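Local coordinates for mbDLG-3 protein (Monosiga brevicollis, PDB 6X1N), which is probably a Dlg-type scaffold whose third PDZ domain, the part here, belongs to a fold that binds C-terminal peptides, with probable protein kinase binding by the whole protein, at residues D4-T9 against L91-N96; F17-L22 against D59-M64; G37-R42 against G98-Y103; V8-G13 against G47-S52. One frame throughout, in Å; residues are numbered along the deposited sequence.

Contact 1: D4-T9 against L91-N96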
loop_
_atom_site.group_PDB
_atom_site.type_symbol
_atom_site.label_atom_id
_atom_site.label_comp_id
_atom_site.label_asym_id
_atom_site.label_seq_id
_atom_site.Cartn_x
_atom_site.Cartn_y
_atom_site.Cartn_z
ATOM N N ASP A 4 11.387 -10.636 3.022
ATOM C CA ASP A 4 10.541 -10.004 2.017
ATOM C C ASP A 4 9.397 -9.242 2.669
ATOM O O ASP A 4 8.897 -8.262 2.103
ATOM C CB ASP A 4 9.908 -11.050 1.104
ATOM C CG ASP A 4 10.885 -11.731 0.184
ATOM O OD1 ASP A 4 11.865 -11.103 -0.278
ATOM O OD2 ASP A 4 10.625 -12.916 -0.115
ATOM N N LEU A 5 8.939 -9.700 3.827
ATOM C CA LEU A 5 7.821 -9.085 4.524
ATOM C C LEU A 5 8.359 -7.962 5.399
ATOM O O LEU A 5 9.159 -8.212 6.310
ATOM C CB LEU A 5 7.111 -10.133 5.380
ATOM C CG LEU A 5 5.801 -9.694 6.030
ATOM C CD1 LEU A 5 4.746 -9.434 4.964
ATOM C CD2 LEU A 5 5.343 -10.744 7.037
ATOM N N ARG A 6 7.954 -6.729 5.099
ATOM C CA ARG A 6 8.434 -5.543 5.796
ATOM C C ARG A 6 7.303 -4.940 6.615
ATOM O O ARG A 6 6.175 -4.797 6.123
ATOM C CB ARG A 6 8.963 -4.507 4.800
ATOM C CG ARG A 6 10.378 -4.812 4.350
ATOM C CD ARG A 6 10.788 -4.035 3.096
ATOM N NE ARG A 6 10.277 -4.642 1.866
ATOM C CZ ARG A 6 9.358 -4.112 1.058
ATOM N NH1 ARG A 6 8.817 -2.924 1.310
ATOM N NH2 ARG A 6 8.991 -4.790 -0.024
ATOM N N THR A 7 7.596 -4.593 7.859
ATOM C CA THR A 7 6.657 -3.890 8.724
ATOM C C THR A 7 7.245 -2.505 8.934
ATOM O O THR A 7 8.336 -2.366 9.497
ATOM C CB THR A 7 6.468 -4.628 10.048
ATOM O OG1 THR A 7 5.934 -5.935 9.793
ATOM C CG2 THR A 7 5.489 -3.871 10.915
ATOM N N VAL A 8 6.548 -1.489 8.447
ATOM C CA VAL A 8 7.070 -0.133 8.372
ATOM C C VAL A 8 6.070 0.794 9.039
ATOM O O VAL A 8 4.866 0.694 8.787
ATOM C CB VAL A 8 7.276 0.287 6.903
ATOM C CG1 VAL A 8 7.796 1.710 6.821
ATOM C CG2 VAL A 8 8.226 -0.680 6.201
ATOM N N THR A 9 6.555 1.692 9.884
ATOM C CA THR A 9 5.730 2.763 10.422
ATOM C C THR A 9 6.173 4.064 9.779
ATOM O O THR A 9 7.352 4.425 9.847
ATOM C CB THR A 9 5.849 2.855 11.940
ATOM O OG1 THR A 9 5.347 1.649 12.525
ATOM C CG2 THR A 9 5.044 4.038 12.459
ATOM N N LEU A 91 2.316 -0.295 8.145
ATOM C CA LEU A 91 2.102 -1.071 6.932
ATOM C C LEU A 91 2.776 -2.425 7.067
ATOM O O LEU A 91 3.882 -2.521 7.606
ATOM C CB LEU A 91 2.763 -0.383 5.739
ATOM C CG LEU A 91 2.286 1.018 5.382
ATOM C CD1 LEU A 91 3.278 1.647 4.418
ATOM C CD2 LEU A 91 0.914 0.968 4.763
ATOM N N ASN A 92 2.121 -3.464 6.560
ATOM C CA ASN A 92 2.760 -4.736 6.258
ATOM C C ASN A 92 2.851 -4.819 4.746
ATOM O O ASN A 92 1.817 -4.796 4.063
ATOM C CB ASN A 92 1.937 -5.913 6.774
ATOM C CG ASN A 92 2.222 -6.238 8.212
ATOM O OD1 ASN A 92 2.263 -5.356 9.066
ATOM N ND2 ASN A 92 2.428 -7.521 8.495
ATOM N N LEU A 93 4.074 -4.888 4.231
ATOM C CA LEU A 93 4.361 -4.791 2.809
ATOM C C LEU A 93 5.161 -6.000 2.356
ATOM O O LEU A 93 5.991 -6.533 3.099
ATOM C CB LEU A 93 5.261 -3.576 2.539
ATOM C CG LEU A 93 4.704 -2.216 2.941
ATOM C CD1 LEU A 93 5.772 -1.144 2.809
ATOM C CD2 LEU A 93 3.505 -1.851 2.096
ATOM N N THR A 94 4.956 -6.405 1.111
ATOM C CA THR A 94 5.865 -7.356 0.484
ATOM C C THR A 94 5.841 -7.136 -1.021
ATOM O O THR A 94 4.790 -6.821 -1.586
ATOM C CB THR A 94 5.507 -8.802 0.867
ATOM O OG1 THR A 94 6.602 -9.680 0.562
ATOM C CG2 THR A 94 4.236 -9.266 0.156
ATOM N N ALA A 95 7.000 -7.241 -1.660
ATOM C CA ALA A 95 7.041 -7.060 -3.103
ATOM C C ALA A 95 6.235 -8.166 -3.764
ATOM O O ALA A 95 6.374 -9.341 -3.419
ATOM C CB ALA A 95 8.490 -7.095 -3.596
ATOM N N ASN A 96 5.369 -7.802 -4.694
ATOM C CA ASN A 96 4.523 -8.782 -5.373
ATOM C C ASN A 96 4.469 -8.411 -6.841
ATOM O O ASN A 96 3.476 -7.864 -7.334
ATOM C CB ASN A 96 3.136 -8.862 -4.730
ATOM C CG ASN A 96 2.295 -9.980 -5.301
ATOM O OD1 ASN A 96 2.686 -10.631 -6.273
ATOM N ND2 ASN A 96 1.112 -10.185 -4.724
HETATM O O HOH W 1 9.541 -7.607 -0.415
#
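Arg6 and Val8 pair with Leu93 and Leu91 where the first strand of the PDZ fold, 6-11, runs antiparallel beside strand 88-95. The pairing is a regular one: Arg6 N gives a nearly straight bond to Leu93 O at 2.8 Å (174° at the hydrogen), and Leu93 N answers to Arg6 O. Two residues on, Val8 N and O bind Leu91 O and N in the same reciprocal way. Between these pairs Thr7 and Asn92 form a non-hydrogen-bonded pair on the other face, their side chains lying side by side and pointing the same way, with Thr7 OG1 3.8 Å from Asn92 OD1, a contact and not a bond. On the face of Arg6 and Val8 the packing is apolar near Leu93, whose CD1 lies 4.2 Å from Val8 CG2. The Arg6 side chain bends at chi3 (-80°), which turns NE out of the line of the chain; farther on, NH1 rests 3.8 Å from Leu93 CB. Beyond the paired region a water lies in the plane of the guanidinium at its edge. It accepts from Arg6 NH2 and from Ala95 N, both at 2.9 Å, and donates to Asp4 O at 2.7 Å, bridging the two segments beyond the last backbone pair. Arg6 NH1 continues to Gln54 O and forms a salt bridge with Asp59 OD2. Strand 88-95 thus has strand 6-11 as one neighbour and strand 59-64 as another, bonded to the latter through Asn92 and Thr94, while residues 54-56 touch the side chains of Arg6, Val8 and Leu93.

Contact 2: F17-L22 against D59-M64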
loop_
_atom_site.group_PDB
_atom_site.type_symbol
_atom_site.label_atom_id
_atom_site.label_comp_id
_atom_site.label_asym_id
_atom_site.label_seq_id
_atom_site.Cartn_x
_atom_site.Cartn_y
_atom_site.Cartn_z
ATOM N N PHE A 17 2.975 11.420 3.589
ATOM C CA PHE A 17 3.391 10.021 3.583
ATOM C C PHE A 17 4.224 9.660 2.357
ATOM O O PHE A 17 4.998 8.701 2.411
ATOM C CB PHE A 17 2.170 9.115 3.685
ATOM C CG PHE A 17 1.511 9.137 5.044
ATOM C CD1 PHE A 17 2.199 8.693 6.168
ATOM C CD2 PHE A 17 0.206 9.574 5.194
ATOM C CE1 PHE A 17 1.598 8.695 7.416
ATOM C CE2 PHE A 17 -0.404 9.573 6.444
ATOM C CZ PHE A 17 0.292 9.137 7.552
ATOM N N GLY A 18 4.057 10.372 1.247
ATOM C CA GLY A 18 4.982 10.252 0.135
ATOM C C GLY A 18 4.831 9.041 -0.760
ATOM O O GLY A 18 5.824 8.566 -1.316
ATOM N N PHE A 19 3.621 8.517 -0.928
ATOM C CA PHE A 19 3.444 7.410 -1.857
ATOM C C PHE A 19 2.037 7.426 -2.415
ATOM O O PHE A 19 1.113 7.978 -1.813
ATOM C CB PHE A 19 3.770 6.052 -1.225
ATOM C CG PHE A 19 2.764 5.579 -0.207
ATOM C CD1 PHE A 19 2.893 5.923 1.135
ATOM C CD2 PHE A 19 1.723 4.741 -0.580
ATOM C CE1 PHE A 19 1.978 5.461 2.076
ATOM C CE2 PHE A 19 0.803 4.274 0.354
ATOM C CZ PHE A 19 0.921 4.634 1.676
ATOM N N SER A 20 1.893 6.812 -3.580
ATOM C CA SER A 20 0.605 6.587 -4.213
ATOM C C SER A 20 0.264 5.110 -4.121
ATOM O O SER A 20 1.156 4.257 -4.170
ATOM C CB SER A 20 0.679 6.921 -5.703
ATOM O OG SER A 20 1.153 8.246 -5.916
ATOM N N LEU A 21 -1.023 4.796 -4.010
ATOM C CA LEU A 21 -1.453 3.403 -4.030
ATOM C C LEU A 21 -2.486 3.159 -5.123
ATOM O O LEU A 21 -3.087 4.089 -5.673
ATOM C CB LEU A 21 -1.937 2.910 -2.653
ATOM C CG LEU A 21 -3.096 3.628 -1.955
ATOM C CD1 LEU A 21 -4.459 3.295 -2.567
ATOM C CD2 LEU A 21 -3.118 3.287 -0.473
ATOM N N LEU A 22 -2.695 1.882 -5.421
ATOM C CA LEU A 22 -3.708 1.467 -6.375
ATOM C C LEU A 22 -4.456 0.273 -5.810
ATOM O O LEU A 22 -4.010 -0.393 -4.868
ATOM C CB LEU A 22 -3.144 1.156 -7.774
ATOM C CG LEU A 22 -2.229 -0.047 -8.026
ATOM C CD1 LEU A 22 -2.948 -1.409 -7.960
ATOM C CD2 LEU A 22 -1.588 0.125 -9.397
ATOM N N ASP A 59 5.006 -3.029 -4.193
ATOM C CA ASP A 59 4.694 -3.730 -2.954
ATOM C C ASP A 59 3.190 -3.930 -2.846
ATOM O O ASP A 59 2.403 -3.015 -3.125
ATOM C CB ASP A 59 5.093 -2.892 -1.735
ATOM C CG ASP A 59 6.576 -2.874 -1.467
ATOM O OD1 ASP A 59 7.321 -3.702 -2.042
ATOM O OD2 ASP A 59 6.969 -2.059 -0.607
ATOM N N GLN A 60 2.783 -5.113 -2.397
ATOM C CA GLN A 60 1.418 -5.283 -1.929
ATOM C C GLN A 60 1.332 -4.788 -0.496
ATOM O O GLN A 60 2.181 -5.131 0.340
ATOM C CB GLN A 60 0.989 -6.745 -2.010
ATOM C CG GLN A 60 -0.442 -6.906 -1.537
ATOM C CD GLN A 60 -1.097 -8.201 -1.957
ATOM O OE1 GLN A 60 -0.455 -9.096 -2.508
ATOM N NE2 GLN A 60 -2.397 -8.313 -1.683
ATOM N N ILE A 61 0.329 -3.952 -0.223
ATOM C CA ILE A 61 0.022 -3.533 1.139
ATOM C C ILE A 61 -0.928 -4.585 1.698
ATOM O O ILE A 61 -2.126 -4.570 1.413
ATOM C CB ILE A 61 -0.608 -2.142 1.193
ATOM C CG1 ILE A 61 0.207 -1.110 0.405
ATOM C CG2 ILE A 61 -0.744 -1.720 2.647
ATOM C CD1 ILE A 61 -0.382 0.311 0.483
ATOM N N LEU A 62 -0.397 -5.499 2.508
ATOM C CA LEU A 62 -1.230 -6.560 3.067
ATOM C C LEU A 62 -2.142 -6.023 4.161
ATOM O O LEU A 62 -3.293 -6.462 4.299
ATOM C CB LEU A 62 -0.353 -7.691 3.598
ATOM C CG LEU A 62 0.472 -8.405 2.524
ATOM C CD1 LEU A 62 1.567 -9.279 3.151
ATOM C CD2 LEU A 62 -0.420 -9.239 1.621
ATOM N N SER A 63 -1.653 -5.071 4.951
ATOM C CA SER A 63 -2.478 -4.449 5.972
ATOM C C SER A 63 -1.969 -3.041 6.219
ATOM O O SER A 63 -0.806 -2.722 5.947
ATOM C CB SER A 63 -2.463 -5.267 7.268
ATOM O OG SER A 63 -1.150 -5.356 7.780
ATOM N N MET A 64 -2.860 -2.199 6.733
ATOM C CA MET A 64 -2.526 -0.831 7.088
ATOM C C MET A 64 -3.296 -0.475 8.345
ATOM O O MET A 64 -4.519 -0.627 8.386
ATOM C CB MET A 64 -2.924 0.130 5.967
ATOM C CG MET A 64 -2.616 1.581 6.277
ATOM S SD MET A 64 -3.219 2.741 5.036
ATOM C CE MET A 64 -2.315 2.202 3.580
#
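Phe19 and Leu21 both turn their side chains onto Ile61, and in both CG stands between the backbone N and the carbonyl carbon (chi1 71° in Phe19). Ile61 meets them with an extended branch: CD1 is anti to CA (chi2 -178°) and reaches both partners. It lies 4.1 Å from Phe19 CE2, approaching the ring obliquely, and 4.2 Å from Leu21 CD2, the Leu21 and Ile61 side chains crossing at about a right angle. The two strands are not hydrogen-bonded to each other; each pairs with strand 38-43, and their side chains meet in the core enclosed by the curved PDZ sheet. Phe17-Gly18-Phe19 is part of the Gly-Phe-Gly-Phe sequence that, as in other PDZ domains, forms the carboxylate-binding loop, and strand 19-22 with helix 74-82 would likewise line the peptide groove; Phe19 O binds a glycerol, probably from the crystallisation liquor. Met64 reaches in from farther along strand 59-64. Its chain is extended as far as SD and then bends at chi3 (-61°), placing CE at the edge of the Phe19 ring, 4.5 Å from CZ, and 4.3 Å from Leu21 CD2. Helix 74-82 adds Leu80 and Val81 against Met64, and Tyr74 and Ala77 against Leu21.

Contact 3: G37-R42 against G98-Y103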
loop_
_atom_site.group_PDB
_atom_site.type_symbol
_atom_site.label_atom_id
_atom_site.label_comp_id
_atom_site.label_asym_id
_atom_site.label_seq_id
_atom_site.Cartn_x
_atom_site.Cartn_y
_atom_site.Cartn_z
ATOM N N GLY A 37 -6.049 -6.901 -4.431
ATOM C CA GLY A 37 -5.062 -6.428 -3.481
ATOM C C GLY A 37 -4.708 -4.969 -3.716
ATOM O O GLY A 37 -4.930 -4.398 -4.787
ATOM N N ILE A 38 -4.168 -4.356 -2.677
ATOM C CA ILE A 38 -3.751 -2.958 -2.702
ATOM C C ILE A 38 -2.248 -2.916 -2.911
ATOM O O ILE A 38 -1.509 -3.689 -2.287
ATOM C CB ILE A 38 -4.126 -2.279 -1.374
ATOM C CG1 ILE A 38 -5.643 -2.334 -1.149
ATOM C CG2 ILE A 38 -3.600 -0.841 -1.339
ATOM C CD1 ILE A 38 -6.443 -1.716 -2.276
ATOM N N PHE A 39 -1.783 -2.014 -3.778
ATOM C CA PHE A 39 -0.375 -1.929 -4.150
ATOM C C PHE A 39 0.147 -0.507 -4.071
ATOM O O PHE A 39 -0.594 0.452 -4.291
ATOM C CB PHE A 39 -0.172 -2.467 -5.565
ATOM C CG PHE A 39 -0.217 -3.946 -5.614
ATOM C CD1 PHE A 39 -1.420 -4.613 -5.532
ATOM C CD2 PHE A 39 0.948 -4.679 -5.671
ATOM C CE1 PHE A 39 -1.451 -5.987 -5.520
ATOM C CE2 PHE A 39 0.914 -6.049 -5.675
ATOM C CZ PHE A 39 -0.271 -6.701 -5.587
ATOM N N ILE A 40 1.434 -0.378 -3.765
ATOM C CA ILE A 40 2.122 0.901 -3.899
ATOM C C ILE A 40 2.378 1.133 -5.378
ATOM O O ILE A 40 3.034 0.314 -6.035
ATOM C CB ILE A 40 3.439 0.893 -3.119
ATOM C CG1 ILE A 40 3.208 0.518 -1.653
ATOM C CG2 ILE A 40 4.155 2.229 -3.303
ATOM C CD1 ILE A 40 2.724 1.595 -0.789
ATOM N N SER A 41 1.860 2.237 -5.910
ATOM C CA SER A 41 2.030 2.563 -7.320
ATOM C C SER A 41 3.060 3.656 -7.589
ATOM O O SER A 41 3.408 3.860 -8.755
ATOM C CB SER A 41 0.683 2.957 -7.944
ATOM O OG SER A 41 0.093 4.015 -7.206
ATOM N N ARG A 42 3.553 4.357 -6.568
ATOM C CA ARG A 42 4.598 5.345 -6.813
ATOM C C ARG A 42 5.193 5.749 -5.480
ATOM O O ARG A 42 4.469 5.907 -4.498
ATOM C CB ARG A 42 4.001 6.593 -7.486
ATOM C CG ARG A 42 5.008 7.543 -8.089
ATOM C CD ARG A 42 5.603 7.015 -9.371
ATOM N NE ARG A 42 6.400 8.074 -9.988
ATOM C CZ ARG A 42 6.082 8.719 -11.110
ATOM N NH1 ARG A 42 4.994 8.393 -11.792
ATOM N NH2 ARG A 42 6.880 9.677 -11.565
ATOM N N GLY A 98 4.285 -10.170 -9.607
ATOM C CA GLY A 98 3.332 -10.857 -10.463
ATOM C C GLY A 98 1.967 -10.202 -10.434
ATOM O O GLY A 98 1.393 -9.873 -11.478
ATOM N N MET A 99 1.437 -9.971 -9.231
ATOM C CA MET A 99 0.122 -9.349 -9.134
ATOM C C MET A 99 0.168 -7.899 -9.592
ATOM O O MET A 99 -0.775 -7.414 -10.228
ATOM C CB MET A 99 -0.420 -9.455 -7.709
ATOM C CG MET A 99 -1.837 -8.907 -7.563
ATOM S SD MET A 99 -3.081 -9.874 -8.477
ATOM C CE MET A 99 -3.387 -11.191 -7.314
ATOM N N TYR A 100 1.256 -7.194 -9.279
ATOM C CA TYR A 100 1.397 -5.825 -9.765
ATOM C C TYR A 100 1.346 -5.790 -11.288
ATOM O O TYR A 100 0.696 -4.916 -11.873
ATOM C CB TYR A 100 2.688 -5.213 -9.223
ATOM C CG TYR A 100 2.780 -3.708 -9.384
ATOM C CD1 TYR A 100 1.846 -2.867 -8.794
ATOM C CD2 TYR A 100 3.825 -3.124 -10.098
ATOM C CE1 TYR A 100 1.931 -1.484 -8.929
ATOM C CE2 TYR A 100 3.920 -1.737 -10.232
ATOM C CZ TYR A 100 2.974 -0.928 -9.642
ATOM O OH TYR A 100 3.056 0.448 -9.776
ATOM N N ASP A 101 2.009 -6.748 -11.945
ATOM C CA ASP A 101 1.963 -6.816 -13.402
ATOM C C ASP A 101 0.571 -7.164 -13.911
ATOM O O ASP A 101 0.172 -6.699 -14.985
ATOM C CB ASP A 101 2.978 -7.833 -13.919
ATOM C CG ASP A 101 2.975 -7.933 -15.434
ATOM O OD1 ASP A 101 3.532 -7.026 -16.085
ATOM O OD2 ASP A 101 2.419 -8.915 -15.967
ATOM N N LEU A 102 -0.176 -7.981 -13.168
ATOM C CA LEU A 102 -1.532 -8.312 -13.586
ATOM C C LEU A 102 -2.416 -7.073 -13.610
ATOM O O LEU A 102 -3.303 -6.958 -14.465
ATOM C CB LEU A 102 -2.115 -9.396 -12.683
ATOM C CG LEU A 102 -3.458 -9.975 -13.120
ATOM C CD1 LEU A 102 -3.346 -10.582 -14.517
ATOM C CD2 LEU A 102 -3.947 -11.012 -12.120
ATOM N N TYR A 103 -2.166 -6.121 -12.707
ATOM C CA TYR A 103 -2.916 -4.870 -12.718
ATOM C C TYR A 103 -2.653 -4.045 -13.974
ATOM O O TYR A 103 -3.463 -3.176 -14.307
ATOM C CB TYR A 103 -2.597 -4.039 -11.473
ATOM C CG TYR A 103 -3.524 -4.291 -10.302
ATOM C CD1 TYR A 103 -4.828 -3.819 -10.315
ATOM C CD2 TYR A 103 -3.089 -4.981 -9.175
ATOM C CE1 TYR A 103 -5.683 -4.049 -9.254
ATOM C CE2 TYR A 103 -3.938 -5.206 -8.106
ATOM C CZ TYR A 103 -5.229 -4.731 -8.150
ATOM O OH TYR A 103 -6.100 -4.932 -7.106
#
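Phe39 forms an aromatic cluster with Tyr100 and Tyr103, with Met99 beside it, where the C-terminal helix 97-102 packs on strand 38-43 of the PDZ sheet, an addition that recalls the extra helix of PSD-95 PDZ3. The Phe39 and Tyr100 side chains slide past each other in opposite directions. Their planes are 30° apart, but the rings are so displaced that they barely overlap, and the close approach is between Phe39 CD2 and Tyr100 CD1 at 3.7 Å. It is Tyr100 CA that lies over a face of the Phe39 ring. Tyr100 CG is anti to the backbone N (chi1 -166°), beside the carbonyl carbon; the ring reaches past Phe39 until CE1 lies 3.6 Å from Ile40 O and OH 3.4 Å from Ser41 CA, the hydroxyl being bonded to Glu57. Met99 crosses Phe39 at about a right angle and brings CG to 3.4 Å from Phe39 CZ. Tyr103 comes obliquely, with planes at 64° and CE2 3.6 Å from Phe39 CD1. An alanine in place of Phe39 would probably leave Met99 CG and Tyr103 CE2 without their apolar partner and open a gap between helix and strand. Gly37, whose backbone angles call for glycine, has its carbonyl O in the plane of the Phe39 ring at its edge, and Tyr103 OH donates a weak 2.7 Å bond to that same Gly37 O.

Contact 4: V8-G13 against G47-S52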
loop_
_atom_site.group_PDB
_atom_site.type_symbol
_atom_site.label_atom_id
_atom_site.label_comp_id
_atom_site.label_asym_id
_atom_site.label_seq_id
_atom_site.Cartn_x
_atom_site.Cartn_y
_atom_site.Cartn_z
ATOM N N VAL A 8 6.548 -1.489 8.447
ATOM C CA VAL A 8 7.070 -0.133 8.372
ATOM C C VAL A 8 6.070 0.794 9.039
ATOM O O VAL A 8 4.866 0.694 8.787
ATOM C CB VAL A 8 7.276 0.287 6.903
ATOM C CG1 VAL A 8 7.796 1.710 6.821
ATOM C CG2 VAL A 8 8.226 -0.680 6.201
ATOM N N THR A 9 6.555 1.692 9.884
ATOM C CA THR A 9 5.730 2.763 10.422
ATOM C C THR A 9 6.173 4.064 9.779
ATOM O O THR A 9 7.352 4.425 9.847
ATOM C CB THR A 9 5.849 2.855 11.940
ATOM O OG1 THR A 9 5.347 1.649 12.525
ATOM C CG2 THR A 9 5.044 4.038 12.459
ATOM N N LEU A 10 5.247 4.741 9.124
ATOM C CA LEU A 10 5.505 6.033 8.518
ATOM C C LEU A 10 4.793 7.108 9.316
ATOM O O LEU A 10 3.678 6.895 9.805
ATOM C CB LEU A 10 4.985 6.082 7.083
ATOM C CG LEU A 10 5.541 5.055 6.096
ATOM C CD1 LEU A 10 4.875 5.256 4.747
ATOM C CD2 LEU A 10 7.046 5.181 5.971
ATOM N N TYR A 11 5.430 8.262 9.424
ATOM C CA TYR A 11 4.853 9.427 10.071
ATOM C C TYR A 11 4.645 10.504 9.013
ATOM O O TYR A 11 5.544 10.768 8.209
ATOM C CB TYR A 11 5.780 9.909 11.187
ATOM C CG TYR A 11 5.445 11.273 11.715
ATOM C CD1 TYR A 11 4.204 11.541 12.267
ATOM C CD2 TYR A 11 6.380 12.295 11.667
ATOM C CE1 TYR A 11 3.897 12.802 12.749
ATOM C CE2 TYR A 11 6.088 13.551 12.152
ATOM C CZ TYR A 11 4.845 13.798 12.689
ATOM O OH TYR A 11 4.546 15.051 13.172
ATOM N N LYS A 12 3.457 11.115 9.011
ATOM C CA LYS A 12 3.077 12.012 7.923
ATOM C C LYS A 12 4.067 13.159 7.765
ATOM O O LYS A 12 4.401 13.551 6.641
ATOM C CB LYS A 12 1.661 12.526 8.166
ATOM C CG LYS A 12 1.165 13.502 7.129
ATOM C CD LYS A 12 -0.264 13.924 7.429
ATOM C CE LYS A 12 -0.833 14.744 6.289
ATOM N NZ LYS A 12 -2.235 15.173 6.558
ATOM N N GLY A 13 4.569 13.690 8.874
ATOM C CA GLY A 13 5.613 14.679 8.793
ATOM C C GLY A 13 5.195 15.954 8.067
ATOM O O GLY A 13 4.014 16.288 7.941
ATOM N N GLY A 47 8.953 12.730 1.151
ATOM C CA GLY A 47 7.909 12.193 1.999
ATOM C C GLY A 47 8.383 11.037 2.847
ATOM O O GLY A 47 9.533 10.601 2.746
ATOM N N ALA A 48 7.489 10.510 3.679
ATOM C CA ALA A 48 7.903 9.496 4.640
ATOM C C ALA A 48 8.389 8.231 3.947
ATOM O O ALA A 48 9.352 7.601 4.399
ATOM C CB ALA A 48 6.748 9.172 5.583
ATOM N N ALA A 49 7.747 7.849 2.845
ATOM C CA ALA A 49 8.075 6.575 2.211
ATOM C C ALA A 49 9.502 6.569 1.681
ATOM O O ALA A 49 10.259 5.627 1.930
ATOM C CB ALA A 49 7.087 6.250 1.099
ATOM N N ILE A 50 9.908 7.620 0.966
ATOM C CA ILE A 50 11.275 7.645 0.444
ATOM C C ILE A 50 12.283 7.751 1.580
ATOM O O ILE A 50 13.356 7.130 1.534
ATOM C CB ILE A 50 11.456 8.734 -0.635
ATOM C CG1 ILE A 50 12.779 8.530 -1.378
ATOM C CG2 ILE A 50 11.375 10.151 -0.039
ATOM C CD1 ILE A 50 12.927 9.436 -2.582
ATOM N N GLU A 51 11.956 8.514 2.627
ATOM C CA GLU A 51 12.870 8.642 3.756
ATOM C C GLU A 51 13.088 7.306 4.456
ATOM O O GLU A 51 14.192 7.036 4.949
ATOM C CB GLU A 51 12.352 9.710 4.726
ATOM C CG GLU A 51 12.456 11.121 4.173
ATOM C CD GLU A 51 11.843 12.176 5.074
ATOM O OE1 GLU A 51 11.483 11.866 6.228
ATOM O OE2 GLU A 51 11.712 13.330 4.618
ATOM N N SER A 52 12.063 6.453 4.482
ATOM C CA SER A 52 12.177 5.155 5.135
ATOM C C SER A 52 13.107 4.227 4.368
ATOM O O SER A 52 13.805 3.410 4.979
ATOM C CB SER A 52 10.795 4.515 5.264
ATOM O OG SER A 52 10.383 3.893 4.058
#
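Leu10 carries the apolar part of the contact, set against Ala48, Ala49 and Ser52 of the short helix 48-52. Its CB lies 3.9 Å from Ala48 CB. With CG beside the backbone N and anti to the carbonyl carbon (chi1 -59°), the side chain spreads its two branches over the helix: CD1 is 4.4 Å from Ala49 CB, while CD2 lies 3.9 Å from Ser52 CB and 3.7 Å from Ala48 O. Val8 CG1 stands farther off, near Ser52 OG. Ala48 CB also approaches the backbone Tyr11 O, but Tyr11 is modelled in two conformers, and how close the two come is doubtful.

The polar interactions lie within the helix and the turn after it. Ser52 OG, between the backbone N and the carbonyl carbon (chi1 81°), gives its proton to Ala49 O at 2.7 Å, the donor tilted 21° from the carbonyl plane, and is also bonded to Gln54 N. An alanine at Ser52 would keep CB against Leu10 CD2, but would probably leave Ala49 O and Gln54 N without their hydroxyl partner.

Backbone bonds from Ala48 to Gly16 and from Ala49 to Phe17 fasten the helix to the Gly-Phe-Gly-Phe loop. A short helix following strand 38-43 and touching both that loop and strand 6-11 is the first helix of the PDZ fold.

From the N terminus, strand 6-11 supplies the first segment of both contact 1 and contact 4, which share Val8 and Thr9. Contact 4 closes the shorter loop, at helix 48-52; contact 1 closes a long one, at strand 88-95, and encloses contact 2 entirely. Contact 2 starts within the loop of contact 4 and ends beyond it at strand 59-64, so those two cross. Contact 3 begins at strand 38-43 and reaches the C-terminal helix 97-102, crossing all the others. Strand 59-64 is bonded to the strands of contacts 1 and 3, so the sheet connects them, whereas contacts 3 and 4 lie on opposite sides of the chain's centre, about 20 Å apart between centres.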